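Local coordinates for 5-cytosine DNA methyltransferase (Entamoeba histolytica, PDB 3QV2), which binds S-adenosyl-L-homocysteine and, as a DNMT2-type member of the C5-methyltransferase family, probably transfers methyl groups to C5 of cytosine in tRNA or DNA, at residues D65-K70 against V108-R113; K70-L75 against P117-K122; K9-I14 against C77-M82. One frame throughout, in Å; residues are numbered along the deposited sequence.

Contact 1 of 3, residues D65-K70 against V108-R113; sequences DSISIK and VLHLYR. With SAH (S-adenosyl-L-homocysteine), chain B.
The imidazole of His110 donates from NE2 to the backbone carbonyl O of Ile67, 2.7 Å away, in a nearly straight bond with an angle of 169° at the hydrogen. The carbonyl oxygen lies in the plane of the ring, while NE2 is tilted only modestly from the plane of the carbonyl. The ring is gripped at its other nitrogen too: ND1 is bonded to Asp114 OD2, one turn further along the same helix. These two bonds fix the rotation of the imidazole, and the carboxylate would be expected to favour its protonated, positively charged form, with both nitrogens donating. His110 CG stands anti to the backbone N (chi1 174°), which sets CG on the side of residues 65-67.

Those residues line one face and one edge of the ring. The carbonyl O of Asp65 sits over the face, 3.4 Å from His110 CG and displaced toward the rim, and Ser66 CA lies over the same face. Ile67 crosses the imidazole at about a right angle, its CG2 branch 3.9 Å from NE2. That methyl also meets Leu111 CD2 at 4.3 Å, a light apolar touch on the buried side, where Leu111 goes on to pack against Trp80 and Met82.

The Asp65 side chain leaves His110 and rests on Lys106 and Ser107 at the start of the helix; its OD1 is 3.5 Å from N6 of S-adenosyl-L-homocysteine. Its backbone N is bonded to Asn63 OD1, which also binds the ligand. Just beyond, Ser68 OG caps Gln71 N as the N-cap of helix 69-74. The histidine thus pins the turn between the cofactor-binding residues 63-65 and that helix, at the adenine end of the cofactor pocket in the Rossmann-like class I methyltransferase fold.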
loop_
_atom_site.group_PDB
_atom_site.type_symbol
_atom_site.label_atom_id
_atom_site.label_comp_id
_atom_site.label_asym_id
_atom_site.label_seq_id
_atom_site.Cartn_x
_atom_site.Cartn_y
_atom_site.Cartn_z
ATOM N N ASP A 65 6.058 -18.997 3.407
ATOM C CA ASP A 65 5.225 -20.189 3.286
ATOM C C ASP A 65 5.596 -21.240 4.325
ATOM O O ASP A 65 4.747 -22.013 4.767
ATOM C CB ASP A 65 5.345 -20.802 1.887
ATOM C CG ASP A 65 4.711 -19.941 0.814
ATOM O OD1 ASP A 65 3.924 -19.036 1.160
ATOM O OD2 ASP A 65 4.993 -20.180 -0.379
ATOM N N SER A 66 6.868 -21.264 4.717
ATOM C CA SER A 66 7.377 -22.345 5.554
ATOM C C SER A 66 8.246 -21.879 6.720
ATOM O O SER A 66 8.817 -22.705 7.431
ATOM C CB SER A 66 8.172 -23.334 4.699
ATOM O OG SER A 66 9.310 -22.708 4.128
ATOM N N ILE A 67 8.350 -20.569 6.920
ATOM C CA ILE A 67 9.189 -20.043 7.995
ATOM C C ILE A 67 8.785 -20.629 9.351
ATOM O O ILE A 67 7.600 -20.707 9.680
ATOM C CB ILE A 67 9.170 -18.501 8.051
ATOM C CG1 ILE A 67 10.206 -17.993 9.058
ATOM C CG2 ILE A 67 7.780 -17.994 8.394
ATOM C CD1 ILE A 67 10.395 -16.491 9.047
ATOM N N SER A 68 9.777 -21.048 10.130
ATOM C CA SER A 68 9.520 -21.729 11.395
ATOM C C SER A 68 9.118 -20.759 12.499
ATOM O O SER A 68 9.432 -19.570 12.440
ATOM C CB SER A 68 10.750 -22.529 11.832
ATOM O OG SER A 68 11.809 -21.668 12.219
ATOM N N ILE A 69 8.421 -21.277 13.506
ATOM C CA ILE A 69 8.042 -20.481 14.664
ATOM C C ILE A 69 9.295 -19.963 15.358
ATOM O O ILE A 69 9.380 -18.789 15.720
ATOM C CB ILE A 69 7.232 -21.309 15.676
ATOM C CG1 ILE A 69 6.080 -22.037 14.979
ATOM C CG2 ILE A 69 6.714 -20.422 16.797
ATOM C CD1 ILE A 69 5.300 -22.960 15.890
ATOM N N LYS A 70 10.265 -20.855 15.532
ATOM C CA LYS A 70 11.516 -20.538 16.213
ATOM C C LYS A 70 12.190 -19.293 15.642
ATOM O O LYS A 70 12.595 -18.402 16.388
ATOM C CB LYS A 70 12.473 -21.729 16.130
ATOM C CG LYS A 70 13.792 -21.529 16.859
ATOM C CD LYS A 70 13.762 -22.153 18.245
ATOM C CE LYS A 70 15.147 -22.165 18.871
ATOM N NZ LYS A 70 15.184 -22.956 20.132
ATOM N N VAL A 108 0.248 -16.201 4.213
ATOM C CA VAL A 108 -0.536 -15.505 5.229
ATOM C C VAL A 108 -1.337 -16.479 6.091
ATOM O O VAL A 108 -1.562 -16.232 7.276
ATOM C CB VAL A 108 -1.477 -14.448 4.612
ATOM C CG1 VAL A 108 -2.609 -15.120 3.853
ATOM C CG2 VAL A 108 -2.024 -13.529 5.695
ATOM N N LEU A 109 -1.762 -17.589 5.496
ATOM C CA LEU A 109 -2.444 -18.634 6.249
ATOM C C LEU A 109 -1.463 -19.310 7.201
ATOM O O LEU A 109 -1.810 -19.646 8.332
ATOM C CB LEU A 109 -3.059 -19.671 5.308
ATOM C CG LEU A 109 -4.296 -19.234 4.520
ATOM C CD1 LEU A 109 -4.677 -20.284 3.483
ATOM C CD2 LEU A 109 -5.456 -18.954 5.462
ATOM N N HIS A 110 -0.237 -19.503 6.728
ATOM C CA HIS A 110 0.816 -20.113 7.525
ATOM C C HIS A 110 1.068 -19.320 8.802
ATOM O O HIS A 110 1.150 -19.888 9.892
ATOM C CB HIS A 110 2.105 -20.205 6.707
ATOM C CG HIS A 110 3.287 -20.679 7.495
ATOM N ND1 HIS A 110 3.304 -21.888 8.156
ATOM C CD2 HIS A 110 4.491 -20.106 7.728
ATOM C CE1 HIS A 110 4.469 -22.041 8.761
ATOM N NE2 HIS A 110 5.207 -20.972 8.517
ATOM N N LEU A 111 1.188 -18.005 8.661
ATOM C CA LEU A 111 1.485 -17.135 9.794
ATOM C C LEU A 111 0.440 -17.231 10.904
ATOM O O LEU A 111 0.782 -17.230 12.086
ATOM C CB LEU A 111 1.628 -15.681 9.340
ATOM C CG LEU A 111 2.781 -15.387 8.378
ATOM C CD1 LEU A 111 2.821 -13.909 8.014
ATOM C CD2 LEU A 111 4.107 -15.827 8.981
ATOM N N TYR A 112 -0.831 -17.315 10.523
ATOM C CA TYR A 112 -1.913 -17.328 11.504
ATOM C C TYR A 112 -2.289 -18.734 11.973
ATOM O O TYR A 112 -2.674 -18.925 13.126
ATOM C CB TYR A 112 -3.137 -16.576 10.973
ATOM C CG TYR A 112 -2.922 -15.082 10.868
ATOM C CD1 TYR A 112 -3.113 -14.256 11.968
ATOM C CD2 TYR A 112 -2.521 -14.496 9.673
ATOM C CE1 TYR A 112 -2.912 -12.892 11.882
ATOM C CE2 TYR A 112 -2.319 -13.130 9.578
ATOM C CZ TYR A 112 -2.517 -12.334 10.688
ATOM O OH TYR A 112 -2.319 -10.972 10.607
ATOM N N ARG A 113 -2.174 -19.716 11.084
ATOM C CA ARG A 113 -2.459 -21.103 11.443
ATOM C C ARG A 113 -1.333 -21.706 12.274
ATOM O O ARG A 113 -1.571 -22.297 13.327
ATOM C CB ARG A 113 -2.647 -21.964 10.194
ATOM C CG ARG A 113 -3.951 -21.758 9.445
ATOM C CD ARG A 113 -3.952 -22.602 8.179
ATOM N NE ARG A 113 -5.222 -22.546 7.462
ATOM C CZ ARG A 113 -5.411 -23.052 6.248
ATOM N NH1 ARG A 113 -4.407 -23.644 5.614
ATOM N NH2 ARG A 113 -6.597 -22.961 5.664
HETATM N N SAH B . 3.043 -3.141 1.352
HETATM C CA SAH B . 4.305 -3.273 0.650
HETATM C CB SAH B . 4.178 -4.234 -0.524
HETATM C CG SAH B . 3.149 -5.336 -0.456
HETATM S SD SAH B . 2.971 -6.395 -1.906
HETATM C C SAH B . 4.769 -1.911 0.198
HETATM O O SAH B . 5.506 -1.806 -0.823
HETATM O OXT SAH B . 4.419 -0.868 0.849
HETATM C "C5'" SAH B . 3.179 -8.094 -1.420
HETATM C "C4'" SAH B . 4.559 -8.602 -1.214
HETATM O "O4'" SAH B . 4.484 -9.840 -0.598
HETATM C "C3'" SAH B . 5.210 -8.798 -2.511
HETATM O "O3'" SAH B . 6.244 -7.886 -2.659
HETATM C "C2'" SAH B . 5.730 -10.142 -2.528
HETATM O "O2'" SAH B . 7.059 -10.131 -2.913
HETATM C "C1'" SAH B . 5.598 -10.612 -1.147
HETATM N N9 SAH B . 5.436 -12.037 -1.085
HETATM C C8 SAH B . 4.617 -12.848 -1.767
HETATM N N7 SAH B . 4.849 -14.101 -1.341
HETATM C C5 SAH B . 5.818 -14.064 -0.394
HETATM C C6 SAH B . 6.445 -15.045 0.376
HETATM N N6 SAH B . 6.084 -16.435 0.236
HETATM N N1 SAH B . 7.394 -14.662 1.248
HETATM C C2 SAH B . 7.746 -13.377 1.395
HETATM N N3 SAH B . 7.158 -12.420 0.668
HETATM C C4 SAH B . 6.202 -12.734 -0.225
#

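Contact 2 of 3, residues K70-L75 against P117-K122; sequences KQIESL and PYLINK
Glu73 reaches across from helix 69-74 and takes the backbone N-H of Ile120 on its OE1, at 2.8 Å and with a nearly straight angle of 168°. The donor arrives almost in line with the C-O bond of the carboxylate. A water is the second partner of OE1: it donates to this oxygen at 2.8 Å and accepts from Asn121 N at the same distance. One carboxylate oxygen therefore serves two successive backbone N-H groups, the first directly and the second through the water.

Carbon surrounds that polar point on the loop side. Glu73 OE1 lies 3.5 Å from Leu119 CA and 3.6 Å from Ile120 CG1, so the oxygen is tucked against the Leu119 backbone and the Ile120 side chain. Leu119 and Glu73 slide past each other in opposite directions, with Leu119 CD2 lying 4.1 Å from Glu73 CG. The glutamate can span the gap because its chain is extended beyond CG (chi2 171°), which carries CD outward from the helix.

Below this surface layer, the same CD2 branch of Leu119 meets Ile72 CG2 at 4.4 Å, a loose apolar touch. Ile72 is the buried residue here: it is backed by Ile67, by Leu111 and Ile115 of helix 106-115, and by Ile14 of the central sheet. On the helix itself, Ser74 OG bonds back to the carbonyl O of Gln71 at 2.6 Å.

The contact lies at the surface, the Ile72 side chain about 11 Å from the cofactor. It joins helix 69-74, a short helix leading into strand 79-82, to the closing loop of the right-handed beta-alpha-beta crossover that runs from strand 79-82 through helix 106-115 to strand 125-130 in the Rossmann-like methyltransferase sheet.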
loop_
_atom_site.group_PDB
_atom_site.type_symbol
_atom_site.label_atom_id
_atom_site.label_comp_id
_atom_site.label_asym_id
_atom_site.label_seq_id
_atom_site.Cartn_x
_atom_site.Cartn_y
_atom_site.Cartn_z
ATOM N N LYS A 70 10.265 -20.855 15.532
ATOM C CA LYS A 70 11.516 -20.538 16.213
ATOM C C LYS A 70 12.190 -19.293 15.642
ATOM O O LYS A 70 12.595 -18.402 16.388
ATOM C CB LYS A 70 12.473 -21.729 16.130
ATOM C CG LYS A 70 13.792 -21.529 16.859
ATOM C CD LYS A 70 13.762 -22.153 18.245
ATOM C CE LYS A 70 15.147 -22.165 18.871
ATOM N NZ LYS A 70 15.184 -22.956 20.132
ATOM N N GLN A 71 12.315 -19.239 14.319
ATOM C CA GLN A 71 12.964 -18.107 13.667
ATOM C C GLN A 71 12.200 -16.812 13.918
ATOM O O GLN A 71 12.799 -15.768 14.179
ATOM C CB GLN A 71 13.116 -18.354 12.166
ATOM C CG GLN A 71 13.763 -17.197 11.421
ATOM C CD GLN A 71 14.063 -17.524 9.971
ATOM O OE1 GLN A 71 14.414 -16.644 9.185
ATOM N NE2 GLN A 71 13.927 -18.794 9.610
ATOM N N ILE A 72 10.876 -16.884 13.844
ATOM C CA ILE A 72 10.039 -15.718 14.103
ATOM C C ILE A 72 10.165 -15.250 15.553
ATOM O O ILE A 72 10.297 -14.057 15.821
ATOM C CB ILE A 72 8.561 -16.000 13.783
ATOM C CG1 ILE A 72 8.324 -15.941 12.270
ATOM C CG2 ILE A 72 7.661 -15.003 14.492
ATOM C CD1 ILE A 72 6.924 -16.329 11.860
ATOM N N GLU A 73 10.136 -16.199 16.481
ATOM C CA GLU A 73 10.180 -15.877 17.903
ATOM C C GLU A 73 11.560 -15.365 18.319
ATOM O O GLU A 73 11.679 -14.582 19.260
ATOM C CB GLU A 73 9.782 -17.101 18.734
ATOM C CG GLU A 73 9.105 -16.761 20.052
ATOM C CD GLU A 73 8.528 -17.980 20.746
ATOM O OE1 GLU A 73 7.358 -17.922 21.178
ATOM O OE2 GLU A 73 9.245 -18.995 20.867
ATOM N N SER A 74 12.595 -15.804 17.609
ATOM C CA SER A 74 13.959 -15.376 17.902
ATOM C C SER A 74 14.104 -13.871 17.715
ATOM O O SER A 74 15.006 -13.248 18.276
ATOM C CB SER A 74 14.964 -16.113 17.013
ATOM O OG SER A 74 14.881 -15.667 15.669
ATOM N N LEU A 75 13.209 -13.294 16.922
ATOM C CA LEU A 75 13.224 -11.861 16.653
ATOM C C LEU A 75 12.797 -11.054 17.876
ATOM O O LEU A 75 13.102 -9.867 17.980
ATOM C CB LEU A 75 12.322 -11.530 15.462
ATOM C CG LEU A 75 12.945 -11.605 14.067
ATOM C CD1 LEU A 75 13.901 -12.780 13.944
ATOM C CD2 LEU A 75 11.862 -11.670 12.996
ATOM N N PRO A 117 -0.756 -18.903 17.038
ATOM C CA PRO A 117 -1.374 -19.616 18.162
ATOM C C PRO A 117 -0.370 -20.313 19.078
ATOM O O PRO A 117 -0.768 -20.810 20.131
ATOM C CB PRO A 117 -2.249 -20.672 17.470
ATOM C CG PRO A 117 -2.431 -20.173 16.072
ATOM C CD PRO A 117 -1.151 -19.483 15.744
ATOM N N TYR A 118 0.902 -20.350 18.692
ATOM C CA TYR A 118 1.892 -21.108 19.452
ATOM C C TYR A 118 3.003 -20.250 20.057
ATOM O O TYR A 118 3.817 -20.743 20.836
ATOM C CB TYR A 118 2.480 -22.235 18.594
ATOM C CG TYR A 118 1.437 -23.213 18.100
ATOM C CD1 TYR A 118 0.953 -24.218 18.928
ATOM C CD2 TYR A 118 0.930 -23.126 16.811
ATOM C CE1 TYR A 118 -0.004 -25.112 18.482
ATOM C CE2 TYR A 118 -0.025 -24.015 16.357
ATOM C CZ TYR A 118 -0.489 -25.004 17.196
ATOM O OH TYR A 118 -1.440 -25.893 16.751
ATOM N N LEU A 119 3.032 -18.969 19.705
ATOM C CA LEU A 119 4.013 -18.050 20.275
ATOM C C LEU A 119 3.822 -17.918 21.781
ATOM O O LEU A 119 2.693 -17.882 22.269
ATOM C CB LEU A 119 3.895 -16.667 19.630
ATOM C CG LEU A 119 4.219 -16.559 18.139
ATOM C CD1 LEU A 119 3.901 -15.165 17.626
ATOM C CD2 LEU A 119 5.672 -16.907 17.886
ATOM N N ILE A 120 4.930 -17.853 22.513
ATOM C CA ILE A 120 4.873 -17.573 23.941
ATOM C C ILE A 120 4.306 -16.177 24.136
ATOM O O ILE A 120 3.456 -15.950 24.996
ATOM C CB ILE A 120 6.267 -17.640 24.591
ATOM C CG1 ILE A 120 6.818 -19.066 24.531
ATOM C CG2 ILE A 120 6.202 -17.159 26.032
ATOM C CD1 ILE A 120 5.978 -20.072 25.284
ATOM N N ASN A 121 4.781 -15.244 23.316
ATOM C CA ASN A 121 4.302 -13.872 23.351
ATOM C C ASN A 121 3.684 -13.450 22.023
ATOM O O ASN A 121 4.393 -13.071 21.093
ATOM C CB ASN A 121 5.441 -12.918 23.720
ATOM C CG ASN A 121 6.013 -13.201 25.094
ATOM O OD1 ASN A 121 7.208 -13.457 25.242
ATOM N ND2 ASN A 121 5.160 -13.157 26.111
ATOM N N LYS A 122 2.360 -13.526 21.936
ATOM C CA LYS A 122 1.653 -13.060 20.751
ATOM C C LYS A 122 1.900 -11.570 20.577
ATOM O O LYS A 122 1.987 -10.838 21.562
ATOM C CB LYS A 122 0.154 -13.326 20.883
ATOM C CG LYS A 122 -0.226 -14.799 20.824
ATOM C CD LYS A 122 -1.733 -14.998 20.915
ATOM C CE LYS A 122 -2.260 -14.661 22.301
ATOM N NZ LYS A 122 -1.788 -15.628 23.332
HETATM O O HOH W 1 6.927 -15.153 21.548
#

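Contact 3 of 3, residues K9-I14 against C77-M82; sequences KQVNVI and CNTWFM. With SO4 (sulfate ion), chain D.
Val13 and Phe81 make the tight end of this contact: Val13 CG1 sits over one face of the ring, 3.8 Å from its centroid, in a CH-pi contact. Val13 CG2 leans on Thr79 beside it. On the other face of the sheet Ile14 lies alongside Trp80, pointing the same way, and its CG1 packs 3.6 Å from Cys77 CB. Between these layers Ile14 N bonds to Thr79 O at 2.9 Å, and Phe81 N to Ile14 O.

Toward Lys9 the side chain of Asn78 joins the backbone pairing, which still has Asn78 N on Asn12 O. Its chi1 of 58° turns CG toward residues 10-12, where OD1 accepts from Asn12 N at 2.8 Å and ND2 donates to Gln10 O at 2.9 Å. OD1 also takes the hydroxyl of Thr79, which comes from the opposite face of the amide plane. At this exposed end a sulfate, probably from the crystallisation liquor, is held by Asn78 ND2 and the poorly ordered Lys9 NZ, with Lys124 NZ beyond.

Strands 11-16 and 79-82 are adjacent parallel strands, second and third in the order of the six-stranded mixed sheet of the Rossmann-like class I methyltransferase fold.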
loop_
_atom_site.group_PDB
_atom_site.type_symbol
_atom_site.label_atom_id
_atom_site.label_comp_id
_atom_site.label_asym_id
_atom_site.label_seq_id
_atom_site.Cartn_x
_atom_site.Cartn_y
_atom_site.Cartn_z
ATOM N N LYS A 9 7.897 2.025 26.927
ATOM C CA LYS A 9 7.466 0.880 26.137
ATOM C C LYS A 9 8.010 0.981 24.717
ATOM O O LYS A 9 8.283 2.075 24.224
ATOM C CB LYS A 9 5.942 0.758 26.122
ATOM C CG LYS A 9 5.462 -0.660 25.875
ATOM C CD LYS A 9 5.936 -1.584 26.989
ATOM C CE LYS A 9 6.115 -3.009 26.499
ATOM N NZ LYS A 9 7.163 -3.086 25.443
ATOM N N GLN A 10 8.164 -0.164 24.062
ATOM C CA GLN A 10 8.802 -0.202 22.754
ATOM C C GLN A 10 7.956 -0.934 21.716
ATOM O O GLN A 10 7.161 -1.815 22.052
ATOM C CB GLN A 10 10.183 -0.851 22.865
ATOM C CG GLN A 10 11.036 -0.733 21.616
ATOM C CD GLN A 10 12.431 -1.290 21.816
ATOM O OE1 GLN A 10 13.236 -1.330 20.886
ATOM N NE2 GLN A 10 12.724 -1.726 23.036
ATOM N N VAL A 11 8.132 -0.557 20.455
ATOM C CA VAL A 11 7.432 -1.204 19.353
ATOM C C VAL A 11 8.419 -1.906 18.428
ATOM O O VAL A 11 9.154 -1.259 17.684
ATOM C CB VAL A 11 6.603 -0.193 18.536
ATOM C CG1 VAL A 11 5.994 -0.870 17.317
ATOM C CG2 VAL A 11 5.520 0.427 19.403
ATOM N N ASN A 12 8.435 -3.232 18.487
ATOM C CA ASN A 12 9.309 -4.029 17.638
ATOM C C ASN A 12 8.500 -4.773 16.583
ATOM O O ASN A 12 7.737 -5.685 16.901
ATOM C CB ASN A 12 10.124 -5.007 18.484
ATOM C CG ASN A 12 10.885 -4.314 19.598
ATOM O OD1 ASN A 12 10.710 -4.627 20.775
ATOM N ND2 ASN A 12 11.730 -3.358 19.229
ATOM N N VAL A 13 8.671 -4.378 15.325
ATOM C CA VAL A 13 7.792 -4.836 14.255
ATOM C C VAL A 13 8.440 -5.845 13.313
ATOM O O VAL A 13 9.573 -5.659 12.869
ATOM C CB VAL A 13 7.295 -3.647 13.402
ATOM C CG1 VAL A 13 6.262 -4.118 12.389
ATOM C CG2 VAL A 13 6.717 -2.556 14.289
ATOM N N ILE A 14 7.708 -6.912 13.010
ATOM C CA ILE A 14 8.069 -7.789 11.907
ATOM C C ILE A 14 7.272 -7.358 10.681
ATOM O O ILE A 14 6.053 -7.518 10.636
ATOM C CB ILE A 14 7.763 -9.266 12.209
ATOM C CG1 ILE A 14 8.406 -9.699 13.527
ATOM C CG2 ILE A 14 8.246 -10.144 11.065
ATOM C CD1 ILE A 14 8.176 -11.158 13.865
ATOM N N CYS A 77 9.943 -9.823 18.744
ATOM C CA CYS A 77 9.141 -8.666 18.368
ATOM C C CYS A 77 7.763 -8.736 19.011
ATOM O O CYS A 77 7.334 -9.797 19.461
ATOM C CB CYS A 77 9.009 -8.569 16.847
ATOM S SG CYS A 77 10.519 -8.055 16.001
ATOM N N ASN A 78 7.073 -7.601 19.051
ATOM C CA ASN A 78 5.754 -7.530 19.668
ATOM C C ASN A 78 4.701 -6.924 18.746
ATOM O O ASN A 78 3.615 -6.552 19.190
ATOM C CB ASN A 78 5.821 -6.740 20.977
ATOM C CG ASN A 78 6.341 -5.328 20.779
ATOM O OD1 ASN A 78 6.384 -4.821 19.658
ATOM N ND2 ASN A 78 6.736 -4.685 21.871
ATOM N N THR A 79 5.023 -6.832 17.460
ATOM C CA THR A 79 4.118 -6.219 16.498
ATOM C C THR A 79 4.222 -6.859 15.115
ATOM O O THR A 79 5.313 -7.189 14.650
ATOM C CB THR A 79 4.378 -4.706 16.374
ATOM O OG1 THR A 79 4.274 -4.092 17.664
ATOM C CG2 THR A 79 3.373 -4.069 15.435
ATOM N N TRP A 80 3.074 -7.029 14.465
ATOM C CA TRP A 80 3.023 -7.564 13.111
ATOM C C TRP A 80 2.424 -6.551 12.144
ATOM O O TRP A 80 1.266 -6.159 12.283
ATOM C CB TRP A 80 2.190 -8.846 13.067
ATOM C CG TRP A 80 2.890 -10.072 13.565
ATOM C CD1 TRP A 80 4.054 -10.127 14.277
ATOM C CD2 TRP A 80 2.468 -11.426 13.382
ATOM N NE1 TRP A 80 4.379 -11.434 14.550
ATOM C CE2 TRP A 80 3.417 -12.255 14.007
ATOM C CE3 TRP A 80 1.373 -12.025 12.744
ATOM C CZ2 TRP A 80 3.315 -13.642 14.021
ATOM C CZ3 TRP A 80 1.268 -13.404 12.755
ATOM C CH2 TRP A 80 2.233 -14.197 13.389
ATOM N N PHE A 81 3.220 -6.124 11.169
ATOM C CA PHE A 81 2.713 -5.329 10.056
ATOM C C PHE A 81 2.736 -6.191 8.805
ATOM O O PHE A 81 3.712 -6.899 8.553
ATOM C CB PHE A 81 3.563 -4.077 9.835
ATOM C CG PHE A 81 3.362 -3.014 10.876
ATOM C CD1 PHE A 81 2.401 -3.160 11.859
ATOM C CD2 PHE A 81 4.129 -1.860 10.863
ATOM C CE1 PHE A 81 2.214 -2.182 12.814
ATOM C CE2 PHE A 81 3.946 -0.878 11.816
ATOM C CZ PHE A 81 2.986 -1.040 12.792
ATOM N N MET A 82 1.667 -6.137 8.017
ATOM C CA MET A 82 1.597 -6.965 6.821
ATOM C C MET A 82 0.546 -6.517 5.811
ATOM O O MET A 82 -0.556 -6.102 6.174
ATOM C CB MET A 82 1.338 -8.423 7.199
ATOM C CG MET A 82 -0.051 -8.677 7.758
ATOM S SD MET A 82 -0.378 -10.430 8.017
ATOM C CE MET A 82 0.952 -10.861 9.131
HETATM S S SO4 D . 7.315 -6.575 24.844
HETATM O O1 SO4 D . 7.878 -7.317 23.720
HETATM O O2 SO4 D . 6.142 -5.821 24.412
HETATM O O3 SO4 D . 6.925 -7.520 25.888
HETATM O O4 SO4 D . 8.318 -5.649 25.361
#

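How the contacts relate
Contact 3 belongs to the central sheet and runs from a buried part to an exposed end; contact 1 is partly buried, packed on the helices over the sheet's Trp80 face, and contact 2 lies at the surface. Contacts 1 and 2 share Lys70 and use the start and body of helix 69-74, which leads on to strand 79-82 of contact 3. Their chemistry follows their place: backbone pairing and apolar layers in the sheet, one imidazole bond on the segment that carries Asp65 to the cofactor, and a carboxylate with a water at the surface. Packing joins them: Ile14 CD1 meets Ile72 CG2 at 3.9 Å, Tyr112 packs on Met82, and Ile69 touches Leu119.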